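Local coordinates for protein salt-tolerant glutaminase (Micrococcus luteus, PDB 3AGD) that probably hydrolyses L-glutamine to L-glutamate and ammonium, as a salt-tolerant member of the glutaminase family, at residues G40-A44 and V201-V206; G208-A212 and A268-G274; F80-D84 and I228-R232. All blocks are in the same frame, centred on the assembly; numbering follows the deposited sequence.

Contact 1 of 3, residues G40-A44 and V201-V206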
ATOM      1  N   GLY A  40      22.279 -13.746  -6.743  1.00 23.13           N
ATOM      2  CA  GLY A  40      21.049 -14.394  -7.157  1.00 24.57           C
ATOM      3  C   GLY A  40      19.818 -13.579  -6.818  1.00 25.69           C
ATOM      4  O   GLY A  40      19.844 -12.734  -5.918  1.00 27.12           O
ATOM      5  N   ILE A  41      18.729 -13.841  -7.532  1.00 21.29           N
ATOM      6  CA  ILE A  41      17.485 -13.123  -7.316  1.00 21.24           C
ATOM      7  C   ILE A  41      16.290 -14.011  -7.659  1.00 23.93           C
ATOM      8  O   ILE A  41      16.371 -14.856  -8.547  1.00 24.10           O
ATOM      9  CB  ILE A  41      17.443 -11.854  -8.189  1.00 22.58           C
ATOM     10  CG1 ILE A  41      16.216 -11.013  -7.841  1.00 23.42           C
ATOM     11  CG2 ILE A  41      17.419 -12.242  -9.660  1.00 23.12           C
ATOM     12  CD1 ILE A  41      16.299  -9.608  -8.384  1.00 27.30           C
ATOM     13  N   ALA A  42      15.181 -13.813  -6.954  1.00 21.00           N
ATOM     14  CA  ALA A  42      13.983 -14.605  -7.196  1.00 17.93           C
ATOM     15  C   ALA A  42      12.730 -13.831  -6.824  1.00 20.18           C
ATOM     16  O   ALA A  42      12.720 -13.071  -5.851  1.00 22.35           O
ATOM     17  CB  ALA A  42      14.042 -15.903  -6.396  1.00 13.12           C
ATOM     18  N   LEU A  43      11.676 -14.028  -7.608  1.00 17.56           N
ATOM     19  CA  LEU A  43      10.402 -13.375  -7.360  1.00 20.61           C
ATOM     20  C   LEU A  43       9.340 -14.452  -7.239  1.00 21.14           C
ATOM     21  O   LEU A  43       9.253 -15.332  -8.089  1.00 22.66           O
ATOM     22  CB  LEU A  43      10.031 -12.441  -8.515  1.00 24.92           C
ATOM     23  CG  LEU A  43      10.983 -11.307  -8.909  1.00 27.47           C
ATOM     24  CD1 LEU A  43      10.337 -10.484 -10.017  1.00 24.60           C
ATOM     25  CD2 LEU A  43      11.289 -10.429  -7.711  1.00 27.46           C
ATOM     26  N   ALA A  44       8.548 -14.389  -6.173  1.00 19.19           N
ATOM     27  CA  ALA A  44       7.470 -15.345  -5.950  1.00 17.84           C
ATOM     28  C   ALA A  44       6.181 -14.549  -6.038  1.00 18.21           C
ATOM     29  O   ALA A  44       5.976 -13.607  -5.277  1.00 20.40           O
ATOM     30  CB  ALA A  44       7.601 -15.988  -4.583  1.00 18.30           C
ATOM     31  N   VAL A 201      17.788 -17.659  -2.054  1.00 22.53           N
ATOM     32  CA  VAL A 201      17.037 -16.535  -2.588  1.00 25.32           C
ATOM     33  C   VAL A 201      15.581 -16.953  -2.803  1.00 23.32           C
ATOM     34  O   VAL A 201      14.651 -16.202  -2.492  1.00 20.63           O
ATOM     35  CB  VAL A 201      17.609 -16.098  -3.938  1.00 35.22           C
ATOM     36  CG1 VAL A 201      16.736 -15.039  -4.547  1.00 42.02           C
ATOM     37  CG2 VAL A 201      19.013 -15.580  -3.760  1.00 42.81           C
ATOM     38  N   LYS A 202      15.396 -18.156  -3.340  1.00 22.42           N
ATOM     39  CA  LYS A 202      14.067 -18.685  -3.613  1.00 23.77           C
ATOM     40  C   LYS A 202      13.250 -18.838  -2.339  1.00 23.73           C
ATOM     41  O   LYS A 202      12.053 -18.557  -2.328  1.00 25.10           O
ATOM     42  CB  LYS A 202      14.167 -20.038  -4.322  1.00 24.95           C
ATOM     43  CG  LYS A 202      14.699 -19.963  -5.747  1.00 27.44           C
ATOM     44  CD  LYS A 202      14.765 -21.358  -6.361  1.00 32.15           C
ATOM     45  CE  LYS A 202      15.247 -21.325  -7.799  1.00 41.39           C
ATOM     46  NZ  LYS A 202      15.291 -22.693  -8.407  1.00 44.67           N
ATOM     47  N   ASP A 203      13.888 -19.301  -1.271  1.00 22.97           N
ATOM     48  CA  ASP A 203      13.189 -19.459  -0.004  1.00 24.70           C
ATOM     49  C   ASP A 203      12.634 -18.109   0.440  1.00 21.45           C
ATOM     50  O   ASP A 203      11.457 -17.993   0.788  1.00 22.31           O
ATOM     51  CB  ASP A 203      14.131 -19.986   1.080  1.00 26.36           C
ATOM     52  CG  ASP A 203      14.545 -21.422   0.852  1.00 27.57           C
ATOM     53  OD1 ASP A 203      13.659 -22.281   0.644  1.00 25.39           O
ATOM     54  OD2 ASP A 203      15.761 -21.693   0.898  1.00 28.28           O
ATOM     55  N   LEU A 204      13.489 -17.091   0.425  1.00 17.91           N
ATOM     56  CA  LEU A 204      13.081 -15.751   0.839  1.00 21.22           C
ATOM     57  C   LEU A 204      11.909 -15.222   0.021  1.00 22.22           C
ATOM     58  O   LEU A 204      10.956 -14.681   0.576  1.00 24.40           O
ATOM     59  CB  LEU A 204      14.256 -14.770   0.734  1.00 21.33           C
ATOM     60  CG  LEU A 204      15.306 -14.822   1.844  1.00 19.72           C
ATOM     61  CD1 LEU A 204      16.337 -13.732   1.609  1.00 19.19           C
ATOM     62  CD2 LEU A 204      14.633 -14.626   3.200  1.00 16.26           C
ATOM     63  N   ALA A 205      11.984 -15.378  -1.298  1.00 19.78           N
ATOM     64  CA  ALA A 205      10.920 -14.908  -2.178  1.00 19.16           C
ATOM     65  C   ALA A 205       9.572 -15.491  -1.759  1.00 18.48           C
ATOM     66  O   ALA A 205       8.590 -14.766  -1.602  1.00 19.61           O
ATOM     67  CB  ALA A 205      11.231 -15.293  -3.628  1.00 17.26           C
ATOM     68  N   VAL A 206       9.534 -16.803  -1.565  1.00 17.64           N
ATOM     69  CA  VAL A 206       8.302 -17.476  -1.178  1.00 17.52           C
ATOM     70  C   VAL A 206       7.841 -17.053   0.210  1.00 18.60           C
ATOM     71  O   VAL A 206       6.649 -16.848   0.441  1.00 20.09           O
ATOM     72  CB  VAL A 206       8.476 -19.009  -1.222  1.00 19.59           C
ATOM     73  CG1 VAL A 206       7.200 -19.692  -0.759  1.00 18.03           C
ATOM     74  CG2 VAL A 206       8.832 -19.446  -2.651  1.00 20.45           C
TER
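Val201 meets strand 40-44 with both methyl groups, and every contact across this pair is apolar or van der Waals; no hydrogen bond joins the two segments. Val201 CG1 lies anti to the backbone N (chi1 174°) and is thereby set against the peptide between Ile41 and Ala42, 3.1 Å from Ala42 N. Val201 CG1 also stands 3.4 Å from Ala42 CB, tighter than usual van der Waals contact. CG2, beside the backbone N of Val201, reaches the carbonyl of Gly40, with Val201 CG2 to Gly40 O at 3.7 Å. Segment 201-206, the start of helix 201-212, lies on one face of the antiparallel five-stranded sheet of the glutaminase domain, which belongs to the beta-lactamase clan, while Ile41 and Leu43 point to the other face and pack against helix 4-16. The short segments run roughly the same way, their axes 28° apart and 6.8 Å at closest approach.

Such closeness rests on small side chains. The methyl of Ala205 sits between two strand alanines, its CB 4.0 Å from Ala42 CB and 3.8 Å from Ala44 CB, and also touches the carbonyl oxygen of Ala42. Ala44 in turn directs its methyl onto helix backbone, CB resting 3.4 Å from Ala205 O, with Val206 CG2 farther along. Lys202 contributes the root of its side chain beside Ala42 CB; its extended chain then leads away from the strand, its side chain touching Leu50 and Cys52 of neighbouring strand 50-54. Asp203 OD2 forms a salt bridge with Arg148, and Val206 packs on Trp369 of the second subunit.

Contact 2 of 3, residues G208-A212 and A268-G274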
ATOM      1  N   GLY A 208       8.520 -14.240   1.646  1.00 15.49           N
ATOM      2  CA  GLY A 208       8.039 -12.879   1.490  1.00 18.60           C
ATOM      3  C   GLY A 208       6.647 -12.846   0.881  1.00 20.85           C
ATOM      4  O   GLY A 208       5.800 -12.055   1.304  1.00 18.75           O
ATOM      5  N   ALA A 209       6.407 -13.707  -0.107  1.00 20.45           N
ATOM      6  CA  ALA A 209       5.103 -13.778  -0.769  1.00 19.38           C
ATOM      7  C   ALA A 209       3.990 -14.118   0.224  1.00 19.54           C
ATOM      8  O   ALA A 209       2.874 -13.609   0.110  1.00 19.34           O
ATOM      9  CB  ALA A 209       5.136 -14.812  -1.889  1.00 16.77           C
ATOM     10  N   CYS A 210       4.291 -14.989   1.184  1.00 17.36           N
ATOM     11  CA  CYS A 210       3.311 -15.369   2.197  1.00 19.07           C
ATOM     12  C   CYS A 210       2.846 -14.122   2.947  1.00 19.58           C
ATOM     13  O   CYS A 210       1.697 -14.035   3.383  1.00 19.48           O
ATOM     14  CB  CYS A 210       3.923 -16.362   3.193  1.00 20.42           C
ATOM     15  SG  CYS A 210       4.118 -18.067   2.589  1.00 24.58           S
ATOM     16  N   LEU A 211       3.753 -13.162   3.104  1.00 16.85           N
ATOM     17  CA  LEU A 211       3.422 -11.919   3.784  1.00 18.03           C
ATOM     18  C   LEU A 211       2.675 -11.002   2.816  1.00 17.37           C
ATOM     19  O   LEU A 211       1.698 -10.365   3.183  1.00 17.67           O
ATOM     20  CB  LEU A 211       4.698 -11.218   4.273  1.00 16.79           C
ATOM     21  CG  LEU A 211       5.538 -11.882   5.370  1.00 16.23           C
ATOM     22  CD1 LEU A 211       6.827 -11.081   5.584  1.00 13.05           C
ATOM     23  CD2 LEU A 211       4.732 -11.957   6.665  1.00 13.21           C
ATOM     24  N   ALA A 212       3.139 -10.959   1.571  1.00 18.05           N
ATOM     25  CA  ALA A 212       2.546 -10.112   0.545  1.00 18.47           C
ATOM     26  C   ALA A 212       1.091 -10.436   0.225  1.00 23.07           C
ATOM     27  O   ALA A 212       0.316  -9.540  -0.106  1.00 21.78           O
ATOM     28  CB  ALA A 212       3.382 -10.189  -0.729  1.00 17.23           C
ATOM     29  N   ALA A 268       8.705  -7.795   0.369  1.00 17.86           N
ATOM     30  CA  ALA A 268       7.320  -8.239   0.402  1.00 19.60           C
ATOM     31  C   ALA A 268       6.408  -7.071   0.054  1.00 20.57           C
ATOM     32  O   ALA A 268       6.141  -6.207   0.889  1.00 18.47           O
ATOM     33  CB  ALA A 268       6.977  -8.788   1.780  1.00 19.09           C
ATOM     34  N   LEU A 269       5.943  -7.052  -1.191  1.00 19.91           N
ATOM     35  CA  LEU A 269       5.066  -5.995  -1.684  1.00 15.47           C
ATOM     36  C   LEU A 269       3.637  -6.532  -1.722  1.00 18.86           C
ATOM     37  O   LEU A 269       3.281  -7.328  -2.595  1.00 21.13           O
ATOM     38  CB  LEU A 269       5.516  -5.562  -3.082  1.00 13.44           C
ATOM     39  CG  LEU A 269       4.708  -4.427  -3.718  1.00 18.51           C
ATOM     40  CD1 LEU A 269       4.746  -3.210  -2.803  1.00 20.04           C
ATOM     41  CD2 LEU A 269       5.268  -4.089  -5.091  1.00 12.66           C
ATOM     42  N   PRO A 270       2.797  -6.093  -0.774  1.00 18.42           N
ATOM     43  CA  PRO A 270       1.403  -6.530  -0.678  1.00 17.52           C
ATOM     44  C   PRO A 270       0.634  -6.683  -1.980  1.00 18.45           C
ATOM     45  O   PRO A 270       0.576  -5.767  -2.799  1.00 16.66           O
ATOM     46  CB  PRO A 270       0.780  -5.487   0.244  1.00 18.30           C
ATOM     47  CG  PRO A 270       1.910  -5.186   1.181  1.00 17.78           C
ATOM     48  CD  PRO A 270       3.083  -5.049   0.228  1.00 16.13           C
ATOM     49  N   GLY A 271       0.034  -7.858  -2.148  1.00 17.28           N
ATOM     50  CA  GLY A 271      -0.765  -8.127  -3.325  1.00 17.76           C
ATOM     51  C   GLY A 271      -0.022  -8.370  -4.620  1.00 19.56           C
ATOM     52  O   GLY A 271      -0.649  -8.666  -5.637  1.00 18.33           O
ATOM     53  N   ARG A 272       1.303  -8.265  -4.619  1.00 19.45           N
ATOM     54  CA  ARG A 272       1.999  -8.492  -5.871  1.00 20.51           C
ATOM     55  C   ARG A 272       3.224  -9.380  -5.919  1.00 20.04           C
ATOM     56  O   ARG A 272       3.338 -10.191  -6.832  1.00 20.81           O
ATOM     57  CB  ARG A 272       2.293  -7.150  -6.529  1.00 25.64           C
ATOM     58  CG  ARG A 272       1.019  -6.560  -7.109  1.00 32.82           C
ATOM     59  CD  ARG A 272       1.144  -5.104  -7.346  1.00 35.95           C
ATOM     60  NE  ARG A 272       1.282  -4.355  -6.105  1.00 30.34           N
ATOM     61  CZ  ARG A 272       1.694  -3.096  -6.082  1.00 28.07           C
ATOM     62  NH1 ARG A 272       1.995  -2.502  -7.229  1.00 23.68           N
ATOM     63  NH2 ARG A 272       1.803  -2.436  -4.935  1.00 25.58           N
ATOM     64  N   VAL A 273       4.132  -9.278  -4.953  1.00 21.78           N
ATOM     65  CA  VAL A 273       5.316 -10.116  -5.048  1.00 20.02           C
ATOM     66  C   VAL A 273       6.149 -10.291  -3.779  1.00 21.66           C
ATOM     67  O   VAL A 273       6.201  -9.412  -2.920  1.00 22.60           O
ATOM     68  CB  VAL A 273       6.227  -9.570  -6.180  1.00 21.55           C
ATOM     69  CG1 VAL A 273       6.945  -8.314  -5.704  1.00 16.76           C
ATOM     70  CG2 VAL A 273       7.196 -10.638  -6.655  1.00 23.49           C
ATOM     71  N   GLY A 274       6.775 -11.458  -3.672  1.00 21.14           N
ATOM     72  CA  GLY A 274       7.658 -11.758  -2.561  1.00 20.31           C
ATOM     73  C   GLY A 274       9.032 -11.692  -3.205  1.00 21.07           C
ATOM     74  O   GLY A 274       9.222 -12.238  -4.294  1.00 22.16           O
TER
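Ala212 and Ala268 each set a methyl group against carbonyl oxygens of the other segment, where the last turns of helix 201-212 meet the hairpin joining strands 264-269 and 273-278 of the antiparallel sheet. The hairpin carries a classic beta bulge, Arg272 and Val273 both facing Leu269, whose carbonyl oxygen accepts from both of their backbone N-H groups. The methyl of Ala212 lies against two carbonyl oxygens here: Ala212 CB is 3.4 Å from Leu269 O and also touches Val273 O. One residue before Leu269, Ala268 turns its CB to the helix, 3.5 Å from Gly208 O, with Leu211 CB beside it. The rest of the Leu211 side chain, its CG anti to the carbonyl carbon (chi1 -66°), packs on Val233, Val234 and Met237 of helix 227-240.

Between Gly208 and Gly274 backbone meets backbone. With no side chain on Gly274, its CA comes within 3.4 Å of Ala209 N. Ala209 CB stands at the flank of this junction and also touches Ala44 of the next strand.

Arg272 turns away from the helix, to a salt bridge with Asp308. Pro270 also packs on Met307 of the second subunit. At the helix end Ala212 O receives a CA-H...O contact from Pro270 CA at 3.3 Å. The same oxygen, Ala212 O, accepts a hydrogen bond from Gly271 N at 2.7 Å, nearly straight at 170° but reaching the oxygen from above its carbonyl plane.

Contact 3 of 3, residues F80-D84 and I228-R232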
ATOM      1  N   PHE A  80      -1.628 -10.014  20.157  1.00 24.83           N
ATOM      2  CA  PHE A  80      -1.107  -8.650  20.056  1.00 21.07           C
ATOM      3  C   PHE A  80      -0.812  -7.924  21.366  1.00 21.61           C
ATOM      4  O   PHE A  80       0.246  -7.305  21.514  1.00 20.62           O
ATOM      5  CB  PHE A  80      -2.057  -7.790  19.218  1.00 18.63           C
ATOM      6  CG  PHE A  80      -1.923  -8.008  17.744  1.00 20.07           C
ATOM      7  CD1 PHE A  80      -2.332  -9.201  17.164  1.00 19.25           C
ATOM      8  CD2 PHE A  80      -1.357  -7.024  16.937  1.00 19.88           C
ATOM      9  CE1 PHE A  80      -2.175  -9.418  15.792  1.00 22.62           C
ATOM     10  CE2 PHE A  80      -1.195  -7.230  15.565  1.00 23.29           C
ATOM     11  CZ  PHE A  80      -1.605  -8.429  14.991  1.00 20.17           C
ATOM     12  N   ALA A  81      -1.740  -7.983  22.313  1.00 22.54           N
ATOM     13  CA  ALA A  81      -1.550  -7.291  23.583  1.00 22.86           C
ATOM     14  C   ALA A  81      -0.256  -7.691  24.280  1.00 22.80           C
ATOM     15  O   ALA A  81       0.509  -6.835  24.736  1.00 23.06           O
ATOM     16  CB  ALA A  81      -2.745  -7.544  24.500  1.00 24.92           C
ATOM     17  N   ALA A  82      -0.015  -8.996  24.356  1.00 21.98           N
ATOM     18  CA  ALA A  82       1.175  -9.528  25.005  1.00 21.90           C
ATOM     19  C   ALA A  82       2.463  -9.098  24.309  1.00 22.04           C
ATOM     20  O   ALA A  82       3.445  -8.749  24.963  1.00 22.46           O
ATOM     21  CB  ALA A  82       1.097 -11.055  25.060  1.00 22.79           C
ATOM     22  N   VAL A  83       2.465  -9.137  22.983  1.00 20.60           N
ATOM     23  CA  VAL A  83       3.651  -8.748  22.230  1.00 20.00           C
ATOM     24  C   VAL A  83       3.862  -7.238  22.276  1.00 17.15           C
ATOM     25  O   VAL A  83       4.986  -6.770  22.475  1.00 16.95           O
ATOM     26  CB  VAL A  83       3.552  -9.199  20.752  1.00 18.49           C
ATOM     27  CG1 VAL A  83       4.796  -8.767  19.983  1.00 17.93           C
ATOM     28  CG2 VAL A  83       3.397 -10.709  20.684  1.00 17.50           C
ATOM     29  N   ASP A  84       2.784  -6.476  22.113  1.00 15.30           N
ATOM     30  CA  ASP A  84       2.899  -5.023  22.118  1.00 18.97           C
ATOM     31  C   ASP A  84       3.357  -4.449  23.451  1.00 21.86           C
ATOM     32  O   ASP A  84       3.859  -3.329  23.502  1.00 21.42           O
ATOM     33  CB  ASP A  84       1.582  -4.378  21.683  1.00 18.59           C
ATOM     34  CG  ASP A  84       1.290  -4.603  20.211  1.00 24.72           C
ATOM     35  OD1 ASP A  84       2.166  -5.157  19.511  1.00 26.67           O
ATOM     36  OD2 ASP A  84       0.192  -4.226  19.749  1.00 27.80           O
ATOM     37  N   ILE A 228      -4.323 -10.137   9.600  1.00 20.57           N
ATOM     38  CA  ILE A 228      -4.007  -9.040  10.510  1.00 23.34           C
ATOM     39  C   ILE A 228      -2.566  -9.124  11.034  1.00 22.63           C
ATOM     40  O   ILE A 228      -1.941  -8.100  11.314  1.00 21.98           O
ATOM     41  CB  ILE A 228      -5.004  -8.994  11.695  1.00 24.23           C
ATOM     42  CG1 ILE A 228      -4.817  -7.695  12.475  1.00 28.01           C
ATOM     43  CG2 ILE A 228      -4.806 -10.204  12.602  1.00 22.12           C
ATOM     44  CD1 ILE A 228      -5.778  -7.538  13.640  1.00 30.59           C
ATOM     45  N   VAL A 229      -2.037 -10.340  11.163  1.00 20.93           N
ATOM     46  CA  VAL A 229      -0.661 -10.517  11.628  1.00 17.53           C
ATOM     47  C   VAL A 229       0.288 -10.163  10.488  1.00 17.22           C
ATOM     48  O   VAL A 229       1.299  -9.486  10.690  1.00 17.77           O
ATOM     49  CB  VAL A 229      -0.384 -11.976  12.071  1.00 15.86           C
ATOM     50  CG1 VAL A 229       1.122 -12.222  12.138  1.00 14.50           C
ATOM     51  CG2 VAL A 229      -1.018 -12.234  13.444  1.00 12.23           C
ATOM     52  N   ALA A 230      -0.043 -10.625   9.287  1.00 17.33           N
ATOM     53  CA  ALA A 230       0.786 -10.351   8.122  1.00 17.27           C
ATOM     54  C   ALA A 230       0.891  -8.841   7.901  1.00 19.70           C
ATOM     55  O   ALA A 230       1.973  -8.316   7.639  1.00 20.46           O
ATOM     56  CB  ALA A 230       0.193 -11.025   6.893  1.00 17.92           C
ATOM     57  N   ARG A 231      -0.238  -8.149   8.027  1.00 19.95           N
ATOM     58  CA  ARG A 231      -0.286  -6.702   7.835  1.00 21.81           C
ATOM     59  C   ARG A 231       0.602  -5.954   8.824  1.00 18.43           C
ATOM     60  O   ARG A 231       1.253  -4.971   8.467  1.00 15.23           O
ATOM     61  CB  ARG A 231      -1.724  -6.196   7.971  1.00 22.75           C
ATOM     62  CG  ARG A 231      -2.539  -6.201   6.684  1.00 31.36           C
ATOM     63  CD  ARG A 231      -3.940  -5.668   6.960  1.00 36.02           C
ATOM     64  NE  ARG A 231      -3.931  -4.785   8.123  1.00 46.44           N
ATOM     65  CZ  ARG A 231      -4.717  -4.932   9.186  1.00 50.30           C
ATOM     66  NH1 ARG A 231      -5.594  -5.928   9.237  1.00 55.27           N
ATOM     67  NH2 ARG A 231      -4.602  -4.104  10.214  1.00 43.66           N
ATOM     68  N   ARG A 232       0.609  -6.414  10.069  1.00 15.94           N
ATOM     69  CA  ARG A 232       1.418  -5.789  11.106  1.00 15.52           C
ATOM     70  C   ARG A 232       2.896  -5.972  10.788  1.00 16.01           C
ATOM     71  O   ARG A 232       3.701  -5.059  10.964  1.00 17.02           O
ATOM     72  CB  ARG A 232       1.094  -6.410  12.474  1.00 13.49           C
ATOM     73  CG  ARG A 232       2.137  -6.145  13.567  1.00 15.68           C
ATOM     74  CD  ARG A 232       2.275  -4.669  13.923  1.00 15.06           C
ATOM     75  NE  ARG A 232       1.206  -4.180  14.791  1.00 17.25           N
ATOM     76  CZ  ARG A 232       1.091  -4.462  16.089  1.00 18.47           C
ATOM     77  NH1 ARG A 232       1.982  -5.237  16.695  1.00 19.16           N
ATOM     78  NH2 ARG A 232       0.085  -3.958  16.789  1.00 15.36           N
TER
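Arg232 reaches Phe80 and Asp84 across the gap between two helices, 80-84 and 228-232, whose short axes stay 13.5 Å apart; long side chains bridge them in this helix-rich part of the glutaminase domain. Arg232 CB, pointing toward helix 80-84, lies 3.9 Å from Phe80 CE2, and CG stays near the same ring atom. Bends at chi2 (64°) and chi3 (78°) then fold the chain back, keeping NE near CE2. At Arg232 CZ the guanidinium presents one face to the ring: Phe80 CE2 lies over the centre of the guanidinium, 3.6 Å above its plane, and the two planes stand 77° apart, so this is no parallel stack. The far end of the ring meets the preceding turn of the arginine's own helix, Phe80 CZ near Ile228 O and Phe80 CE1 3.8 Å from Val229 CG2. Arg232 NH1, which also bonds Tyr71 OH of helix 67-78, gives Asp84 OD1 a hydrogen bond of 2.8 Å on its syn lone pair. This is one arm of an end-on, two-nitrogen salt bridge with carboxylate and guanidinium nearly coplanar. Arg232 NH2 lies at the edge of the Phe80 ring, in its plane, 3.4 Å from Phe80 CD2. The other arm runs from Arg232 NH2 to Asp84 OD2 at 3.0 Å, the oxygen lying in the guanidinium plane.

Contacts 1 and 2 are buried and share helix 201-212, which lies first on strand 40-44 and then on the hairpin of strands 264-269 and 273-278. They touch through Ala44 and Gly274, neighbours in one sheet, and both bring helix close to sheet, contact 1 through alanine and valine methyls, contact 2 also through glycine backbone and a hydrogen bond at the helix end. Contact 3, partly buried, lies on the opposite side of the chain's centre from contact 1, and there long side chains and a salt bridge span well-separated helices. Leu211 O packs on Ala230 CB, linking contacts 2 and 3 through consecutive helices. All three also touch the second subunit.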